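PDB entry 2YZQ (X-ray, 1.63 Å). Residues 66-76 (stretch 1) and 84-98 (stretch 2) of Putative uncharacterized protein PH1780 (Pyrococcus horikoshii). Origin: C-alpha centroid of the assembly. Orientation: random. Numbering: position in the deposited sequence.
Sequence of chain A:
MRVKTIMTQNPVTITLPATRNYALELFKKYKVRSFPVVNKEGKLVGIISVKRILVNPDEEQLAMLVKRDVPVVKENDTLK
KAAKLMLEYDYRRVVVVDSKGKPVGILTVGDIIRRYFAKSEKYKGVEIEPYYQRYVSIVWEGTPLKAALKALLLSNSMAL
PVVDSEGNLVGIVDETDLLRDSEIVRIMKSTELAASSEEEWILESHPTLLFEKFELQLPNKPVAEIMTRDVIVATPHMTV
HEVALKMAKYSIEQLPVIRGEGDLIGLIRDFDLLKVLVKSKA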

# COMPACT_ATOMS: atom_id res chain seq x y z
N VAL A 66 -11.94 15.15 9.25
CA VAL A 66 -12.49 13.88 8.81
C VAL A 66 -12.94 13.94 7.35
O VAL A 66 -13.60 14.89 6.94
N LYS A 67 -12.59 12.92 6.57
CA LYS A 67 -13.00 12.87 5.17
C LYS A 67 -14.31 12.09 5.07
O LYS A 67 -14.40 10.96 5.55
N ARG A 68 -15.31 12.71 4.45
CA ARG A 68 -16.63 12.10 4.31
C ARG A 68 -16.77 11.12 3.15
O ARG A 68 -17.43 10.09 3.28
N ASP A 69 -16.16 11.44 2.02
CA ASP A 69 -16.25 10.59 0.84
C ASP A 69 -15.31 9.39 0.91
O ASP A 69 -14.28 9.36 0.24
N VAL A 70 -15.68 8.40 1.72
CA VAL A 70 -14.88 7.19 1.87
C VAL A 70 -15.62 5.99 1.28
O VAL A 70 -16.83 5.88 1.41
N PRO A 71 -14.88 5.08 0.62
CA PRO A 71 -15.51 3.90 0.03
C PRO A 71 -16.11 2.97 1.08
O PRO A 71 -15.49 2.70 2.11
N VAL A 72 -17.33 2.50 0.82
CA VAL A 72 -18.01 1.60 1.74
C VAL A 72 -18.63 0.41 1.01
O VAL A 72 -19.04 0.52 -0.14
N VAL A 73 -18.67 -0.73 1.70
CA VAL A 73 -19.25 -1.94 1.14
C VAL A 73 -19.92 -2.69 2.28
O VAL A 73 -19.82 -2.30 3.44
N LYS A 74 -20.62 -3.77 1.93
CA LYS A 74 -21.28 -4.62 2.92
C LYS A 74 -20.44 -5.89 3.00
O LYS A 74 -19.75 -6.23 2.04
N GLU A 75 -20.50 -6.59 4.13
CA GLU A 75 -19.68 -7.79 4.30
C GLU A 75 -19.95 -8.90 3.29
O GLU A 75 -19.07 -9.72 3.03
N ASN A 76 -21.14 -8.93 2.70
CA ASN A 76 -21.44 -9.98 1.74
C ASN A 76 -21.13 -9.59 0.30
O ASN A 76 -21.44 -10.33 -0.64
N LYS A 84 -12.63 -2.56 -6.72
CA LYS A 84 -13.03 -1.54 -7.69
C LYS A 84 -13.17 -0.17 -7.02
O LYS A 84 -12.78 0.84 -7.59
N LEU A 85 -13.72 -0.15 -5.81
CA LEU A 85 -13.89 1.10 -5.09
C LEU A 85 -12.54 1.67 -4.68
O LEU A 85 -12.31 2.88 -4.76
N MET A 86 -11.64 0.80 -4.23
CA MET A 86 -10.31 1.26 -3.82
C MET A 86 -9.59 1.90 -5.00
O MET A 86 -8.94 2.93 -4.85
N LEU A 87 -9.72 1.28 -6.17
CA LEU A 87 -9.08 1.79 -7.38
C LEU A 87 -9.74 3.08 -7.85
O LEU A 87 -9.08 3.98 -8.37
N GLU A 88 -11.05 3.18 -7.66
CA GLU A 88 -11.81 4.36 -8.06
C GLU A 88 -11.47 5.60 -7.25
O GLU A 88 -11.35 6.70 -7.80
N TYR A 89 -11.32 5.44 -5.94
CA TYR A 89 -11.01 6.57 -5.07
C TYR A 89 -9.53 6.65 -4.74
O TYR A 89 -9.11 7.53 -3.99
N ASP A 90 -8.74 5.75 -5.30
CA ASP A 90 -7.31 5.71 -5.04
C ASP A 90 -7.12 5.79 -3.53
O ASP A 90 -6.31 6.58 -3.03
N TYR A 91 -7.88 4.98 -2.81
CA TYR A 91 -7.83 4.93 -1.36
C TYR A 91 -7.50 3.50 -0.96
O TYR A 91 -7.98 2.55 -1.58
N ARG A 92 -6.68 3.34 0.08
CA ARG A 92 -6.22 2.02 0.51
C ARG A 92 -7.10 1.22 1.46
O ARG A 92 -6.67 0.20 2.00
N ARG A 93 -8.33 1.66 1.68
CA ARG A 93 -9.21 0.91 2.56
C ARG A 93 -10.66 1.22 2.32
O ARG A 93 -11.00 2.24 1.73
N VAL A 94 -11.52 0.31 2.76
CA VAL A 94 -12.95 0.47 2.63
C VAL A 94 -13.56 0.13 3.98
O VAL A 94 -13.07 -0.75 4.68
N VAL A 95 -14.60 0.86 4.36
CA VAL A 95 -15.27 0.58 5.62
C VAL A 95 -16.43 -0.35 5.27
O VAL A 95 -17.12 -0.14 4.27
N VAL A 96 -16.61 -1.39 6.07
CA VAL A 96 -17.69 -2.34 5.84
C VAL A 96 -18.81 -1.98 6.80
O VAL A 96 -18.59 -1.88 8.00
N VAL A 97 -20.01 -1.75 6.26
CA VAL A 97 -21.14 -1.38 7.11
C VAL A 97 -22.27 -2.39 7.00
O VAL A 97 -22.31 -3.20 6.06
N ASP A 98 -23.18 -2.35 7.96
CA ASP A 98 -24.33 -3.24 7.95
C ASP A 98 -25.52 -2.49 7.36
O ASP A 98 -25.36 -1.41 6.79

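What holds the two stretches together most firmly? The strongest polar links are backbone hydrogen bonds between two short parallel strands. Val95 N donates to Pro71 O at 3.0 Å, Val73 N to Val95 O at 3.1 Å, and Val97 N to Val73 O at 2.9 Å, all with N-H...O angles near 160°. Weaker CA-H...O contacts fill in between, such as Val96 CA to Val73 O at 3.2 Å. Farther along, Glu75 N and Val97 O lie 4.3 Å apart, and a water bridges them, accepting from Glu75 N at 2.9 Å and donating to Val97 O at 2.6 Å.

Do any charged side chains join in? Lys67 does, with CA-to-CB directed toward the other stretch and chi angles p, t, m, t. Its ammonium sits over one face of the Tyr91 ring, with NZ 3.6 Å from the ring centroid and 3.2 Å from Tyr91 CE1, a cation-pi interaction that sets the positive charge against the ring's electron-rich face. Tyr91, chi1 t, also points toward its partner stretch. Asp69 starts out sideways, but its t rotamer brings the carboxylate nearer, Asp69 OD2 lying 4.1 Å from Tyr89 CD1.

Which side chain is packed most heavily? Pro71 is, losing 121 Å² to the other stretch, more than any other residue here. Its ring, C-gamma endo, packs against Leu85, Tyr89, Tyr91 and Val94: Pro71 CB lies 3.4 Å from Tyr89 CD2 and 3.9 Å from Leu85 CB, Pro71 CD is 3.7 Å from Tyr91 CD2, and Pro71 CG is 3.8 Å from Val94 CG1. This close fit has a polar cost, since Arg93 O, 3.1 Å from Pro71 CG, is buried with no partner in the model.

How do the valines divide between the faces of the sheet? Alternation along the strands puts Val73 and Val96 on one face and Val72 and Val95 on the other. Val73, rotamer m, reaches the helix, with Val73 CG1 3.4 Å from Leu85 CD1; Leu85 itself is m, t. The other methyl, Val73 CG2, lies 4.0 Å from Val94 CG2 and 4.1 Å from Val96 CG2, so the two branches touch helix and strand respectively. Val96, rotamer t, brings CG1 to 3.9 Å from Glu75 CB. On the opposite face the packing is looser: Val72, m and exposed, approaches Val95, t and buried, with Val72 CG1 4.3 Å from Val95 CB.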

# COMPACT_ATOMS: atom_id res chain seq x y z
CB VAL A 66 -13.70 13.46 9.68
CG1 VAL A 66 -14.20 12.09 9.25
CG2 VAL A 66 -13.31 13.46 11.15
CB LYS A 67 -11.92 12.22 4.30
CG LYS A 67 -11.52 10.81 4.72
CD LYS A 67 -10.55 10.20 3.72
CE LYS A 67 -11.18 10.07 2.34
NZ LYS A 67 -10.27 9.46 1.34
CB ARG A 68 -17.69 13.19 4.18
CG ARG A 68 -17.66 13.93 2.84
CD ARG A 68 -18.75 14.99 2.76
NE ARG A 68 -18.50 16.11 3.65
CZ ARG A 68 -17.45 16.93 3.55
NH1 ARG A 68 -16.55 16.74 2.59
NH2 ARG A 68 -17.30 17.93 4.41
CB ASP A 69 -15.94 11.41 -0.42
CG ASP A 69 -16.19 10.63 -1.70
OD1 ASP A 69 -17.34 10.20 -1.92
OD2 ASP A 69 -15.23 10.45 -2.48
CB VAL A 70 -14.57 6.90 3.36
CG1 VAL A 70 -13.83 8.08 3.97
CG2 VAL A 70 -15.86 6.63 4.12
CB PRO A 71 -14.36 3.26 -0.74
CG PRO A 71 -13.16 3.63 0.07
CD PRO A 71 -13.43 5.08 0.40
CB VAL A 72 -19.14 2.33 2.51
CG1 VAL A 72 -18.57 3.48 3.31
CG2 VAL A 72 -20.19 2.83 1.53
CB VAL A 73 -18.17 -2.87 0.54
CG1 VAL A 73 -17.45 -2.17 -0.61
CG2 VAL A 73 -17.17 -3.29 1.62
CB LYS A 74 -22.71 -4.93 2.48
CG LYS A 74 -23.63 -3.72 2.54
CD LYS A 74 -25.07 -4.09 2.21
CE LYS A 74 -25.99 -2.89 2.41
NZ LYS A 74 -25.54 -1.72 1.61
CB GLU A 75 -19.81 -8.35 5.72
CG GLU A 75 -21.13 -9.04 6.04
CD GLU A 75 -21.05 -9.88 7.31
OE1 GLU A 75 -22.11 -10.37 7.77
OE2 GLU A 75 -19.94 -10.07 7.84
CB ASN A 76 -22.90 -10.44 1.88
CG ASN A 76 -23.15 -11.17 3.19
OD1 ASN A 76 -22.44 -12.12 3.53
ND2 ASN A 76 -24.15 -10.72 3.94
CB LYS A 84 -14.36 -1.92 -8.35
CG LYS A 84 -14.25 -3.03 -9.38
CD LYS A 84 -15.61 -3.39 -9.96
CE LYS A 84 -16.31 -2.18 -10.57
NZ LYS A 84 -15.52 -1.58 -11.68
CB LEU A 85 -14.77 0.89 -3.86
CG LEU A 85 -16.27 0.73 -4.15
CD1 LEU A 85 -17.01 0.33 -2.87
CD2 LEU A 85 -16.82 2.03 -4.70
CB MET A 86 -9.49 0.08 -3.30
CG MET A 86 -10.03 -0.52 -2.02
SD MET A 86 -9.01 -1.91 -1.50
CE MET A 86 -9.74 -2.30 0.10
CB LEU A 87 -9.15 0.75 -8.49
CG LEU A 87 -8.31 -0.52 -8.27
CD1 LEU A 87 -8.69 -1.58 -9.29
CD2 LEU A 87 -6.83 -0.16 -8.37
CB GLU A 88 -13.31 4.07 -7.96
CG GLU A 88 -14.20 5.29 -8.17
CD GLU A 88 -15.68 4.96 -8.08
OE1 GLU A 88 -16.09 4.32 -7.09
OE2 GLU A 88 -16.43 5.34 -9.00
CB TYR A 89 -11.82 6.47 -3.78
CG TYR A 89 -13.31 6.28 -4.01
CD1 TYR A 89 -14.04 7.21 -4.75
CD2 TYR A 89 -13.97 5.17 -3.50
CE1 TYR A 89 -15.40 7.03 -4.98
CE2 TYR A 89 -15.33 4.98 -3.73
CZ TYR A 89 -16.04 5.91 -4.47
OH TYR A 89 -17.39 5.73 -4.69
CB ASP A 90 -6.60 6.87 -5.74
CG ASP A 90 -5.09 6.80 -5.62
OD1 ASP A 90 -4.53 5.69 -5.77
OD2 ASP A 90 -4.45 7.85 -5.39
CB TYR A 91 -9.17 5.38 -0.77
CG TYR A 91 -9.11 5.80 0.68
CD1 TYR A 91 -8.27 6.83 1.09
CD2 TYR A 91 -9.89 5.16 1.63
CE1 TYR A 91 -8.22 7.21 2.43
CE2 TYR A 91 -9.84 5.53 2.97
CZ TYR A 91 -9.01 6.55 3.37
OH TYR A 91 -8.96 6.91 4.69
CB ARG A 92 -4.82 2.14 1.11
CG ARG A 92 -3.78 2.65 0.12
CD ARG A 92 -2.43 2.86 0.80
NE ARG A 92 -1.90 1.62 1.36
CZ ARG A 92 -1.38 0.63 0.65
NH1 ARG A 92 -1.31 0.71 -0.68
NH2 ARG A 92 -0.92 -0.46 1.26
CB ARG A 93 -8.86 1.19 4.03
CG ARG A 93 -9.16 2.60 4.48
CD ARG A 93 -8.57 2.86 5.86
NE ARG A 93 -7.12 2.70 5.86
CZ ARG A 93 -6.28 3.44 5.13
NH1 ARG A 93 -6.75 4.38 4.33
NH2 ARG A 93 -4.97 3.22 5.19
CB VAL A 94 -13.56 -0.46 1.56
CG1 VAL A 94 -12.90 -0.20 0.21
CG2 VAL A 94 -13.38 -1.92 1.96
CB VAL A 95 -15.82 1.87 6.27
CG1 VAL A 95 -16.57 1.52 7.56
CG2 VAL A 95 -14.68 2.83 6.57
CB VAL A 96 -17.23 -3.78 6.14
CG1 VAL A 96 -18.29 -4.76 5.67
CG2 VAL A 96 -15.89 -4.06 5.46
CB VAL A 97 -21.69 0.02 6.73
CG1 VAL A 97 -20.59 1.06 6.83
CG2 VAL A 97 -22.28 -0.01 5.33
CB ASP A 98 -24.66 -3.72 9.37
CG ASP A 98 -24.88 -2.58 10.36
OD1 ASP A 98 -25.27 -1.47 9.94
OD2 ASP A 98 -24.67 -2.80 11.58
O HOH W 1 -22.50 -5.81 6.09